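PDB 3F6O: probable transcriptional regulator, ArsR family protein from Rhodococcus sp. RHA1, which probably binds DNA as a dimeric winged helix-turn-helix transcription factor of the ArsR family. Local coordinates for residues A22-L27 with S58-T63. Residues are numbered along the deposited sequence; the frame is centred on the assembly and turned at random.
Sequences AVLGRL and SGWIRT
Leu24 reaches across from helix 18-28 to Trp60 and Ile61, and its two methyls divide the work. CB leaves the helix toward segment 58-63 without touching it. A chi1 of -71° swings CG away from the carbonyl carbon, and the branch opens there. CD1 goes to the indole of Trp60. Leu24 CD1 lies 3.8 Å from Trp60 CE3, above the ring plane and displaced toward the rim of the six-membered ring. The contact is an off-centre CH-pi interaction, with Leu24 CD1 4.2 Å from the centroid of that ring and 29° off its normal. CD2 turns to the root of the indole and the start of the strand. Leu24 CD2 is 3.9 Å from Trp60 CB and 3.7 Å from Ile61 CG2.

The contact is part of the core of the winged helix-turn-helix domain of the ArsR family. Helix 18-28 packs on the point where the chain leaves helix 45-57 and enters strand 61-66, the first strand of the wing hairpin. Gly59 makes that exit with positive phi (91°) in a Schellman motif.

Almost one turn further along the helix from Leu24, Leu27 adds a second methyl to the same target. Leu27 CD1 sits 3.6 Å from Ile61 CG2, and the side chains of Leu27 and Ile61 lie roughly perpendicular. Ile61 CG2 therefore touches both leucines. All four side chains are buried, and their contact is wholly apolar. The polar end of Trp60 is satisfied by helix 5-15, where NE1 hydrogen-bonds to Ile11 O. The ring also meets Phe79 edge-to-face. Leu24 packs in addition on Trp85 of the second subunit, while Leu27 continues onto Cys72 and Ile74 of strand 69-74.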
loop_
_atom_site.group_PDB
_atom_site.type_symbol
_atom_site.label_atom_id
_atom_site.label_comp_id
_atom_site.label_asym_id
_atom_site.label_seq_id
_atom_site.Cartn_x
_atom_site.Cartn_y
_atom_site.Cartn_z
ATOM N N ALA A 22 9.146 2.386 8.769
ATOM C CA ALA A 22 10.305 2.184 9.666
ATOM C C ALA A 22 9.918 1.662 11.053
ATOM O O ALA A 22 10.595 0.797 11.668
ATOM C CB ALA A 22 11.100 3.480 9.804
ATOM N N VAL A 23 8.848 2.228 11.582
ATOM C CA VAL A 23 8.302 1.768 12.863
ATOM C C VAL A 23 7.855 0.330 12.750
ATOM O O VAL A 23 8.125 -0.458 13.655
ATOM C CB VAL A 23 7.131 2.647 13.294
ATOM C CG1 VAL A 23 6.346 1.997 14.451
ATOM C CG2 VAL A 23 7.608 4.095 13.671
ATOM N N LEU A 24 7.141 -0.016 11.681
ATOM C CA LEU A 24 6.710 -1.404 11.495
ATOM C C LEU A 24 7.928 -2.355 11.385
ATOM O O LEU A 24 7.907 -3.457 11.923
ATOM C CB LEU A 24 5.792 -1.558 10.286
ATOM C CG LEU A 24 4.396 -0.947 10.461
ATOM C CD1 LEU A 24 3.634 -1.037 9.134
ATOM C CD2 LEU A 24 3.649 -1.631 11.646
ATOM N N GLY A 25 8.977 -1.897 10.708
ATOM C CA GLY A 25 10.237 -2.663 10.586
ATOM C C GLY A 25 10.815 -2.957 11.957
ATOM O O GLY A 25 11.215 -4.078 12.238
ATOM N N ARG A 26 10.800 -1.967 12.842
ATOM C CA ARG A 26 11.266 -2.152 14.190
ATOM C C ARG A 26 10.376 -3.112 14.974
ATOM O O ARG A 26 10.883 -3.992 15.680
ATOM C CB ARG A 26 11.416 -0.794 14.916
ATOM C CG ARG A 26 11.650 -0.904 16.425
ATOM C CD ARG A 26 12.991 -1.646 16.794
ATOM N NE ARG A 26 13.114 -1.810 18.241
ATOM C CZ ARG A 26 12.427 -2.699 18.956
ATOM N NH1 ARG A 26 11.558 -3.528 18.367
ATOM N NH2 ARG A 26 12.608 -2.762 20.266
ATOM N N LEU A 27 9.056 -2.924 14.891
ATOM C CA LEU A 27 8.132 -3.766 15.640
ATOM C C LEU A 27 8.097 -5.212 15.142
ATOM O O LEU A 27 7.672 -6.127 15.867
ATOM C CB LEU A 27 6.730 -3.135 15.714
ATOM C CG LEU A 27 6.675 -1.852 16.580
ATOM C CD1 LEU A 27 5.296 -1.215 16.397
ATOM C CD2 LEU A 27 6.942 -2.180 18.035
ATOM N N SER A 58 -5.482 1.914 11.658
ATOM C CA SER A 58 -5.513 1.062 10.481
ATOM C C SER A 58 -5.258 -0.440 10.772
ATOM O O SER A 58 -5.306 -1.276 9.850
ATOM C CB SER A 58 -4.545 1.609 9.421
ATOM O OG SER A 58 -3.221 1.664 9.929
ATOM N N GLY A 59 -5.009 -0.796 12.031
ATOM C CA GLY A 59 -4.875 -2.214 12.433
ATOM C C GLY A 59 -3.467 -2.804 12.385
ATOM O O GLY A 59 -3.287 -3.986 12.652
ATOM N N TRP A 60 -2.464 -1.990 12.020
ATOM C CA TRP A 60 -1.064 -2.475 11.888
ATOM C C TRP A 60 -0.390 -2.743 13.241
ATOM O O TRP A 60 0.500 -3.586 13.328
ATOM C CB TRP A 60 -0.205 -1.464 11.084
ATOM C CG TRP A 60 -0.383 -1.588 9.607
ATOM C CD1 TRP A 60 -1.119 -0.783 8.800
ATOM C CD2 TRP A 60 0.153 -2.621 8.768
ATOM N NE1 TRP A 60 -1.050 -1.235 7.484
ATOM C CE2 TRP A 60 -0.283 -2.368 7.453
ATOM C CE3 TRP A 60 0.980 -3.734 9.005
ATOM C CZ2 TRP A 60 0.085 -3.178 6.368
ATOM C CZ3 TRP A 60 1.345 -4.528 7.921
ATOM C CH2 TRP A 60 0.877 -4.262 6.637
ATOM N N ILE A 61 -0.771 -1.995 14.279
ATOM C CA ILE A 61 -0.195 -2.178 15.617
ATOM C C ILE A 61 -1.292 -2.137 16.683
ATOM O O ILE A 61 -2.397 -1.656 16.418
ATOM C CB ILE A 61 0.935 -1.136 15.993
ATOM C CG1 ILE A 61 0.314 0.246 16.296
ATOM C CG2 ILE A 61 2.042 -1.098 14.905
ATOM C CD1 ILE A 61 1.296 1.376 16.700
ATOM N N ARG A 62 -0.955 -2.633 17.879
ATOM C CA ARG A 62 -1.742 -2.402 19.076
ATOM C C ARG A 62 -0.862 -1.705 20.079
ATOM O O ARG A 62 0.330 -2.014 20.194
ATOM C CB ARG A 62 -2.135 -3.720 19.730
ATOM C CG ARG A 62 -3.173 -4.527 19.024
ATOM C CD ARG A 62 -3.728 -5.516 20.036
ATOM N NE ARG A 62 -4.405 -6.627 19.393
ATOM C CZ ARG A 62 -5.379 -7.337 19.958
ATOM N NH1 ARG A 62 -5.939 -8.334 19.274
ATOM N NH2 ARG A 62 -5.800 -7.042 21.193
ATOM N N THR A 63 -1.452 -0.773 20.822
ATOM C CA THR A 63 -0.730 -0.081 21.864
ATOM C C THR A 63 -1.519 -0.130 23.156
ATOM O O THR A 63 -2.748 -0.322 23.149
ATOM C CB THR A 63 -0.399 1.379 21.529
ATOM O OG1 THR A 63 -1.576 2.189 21.614
ATOM C CG2 THR A 63 0.234 1.510 20.119
#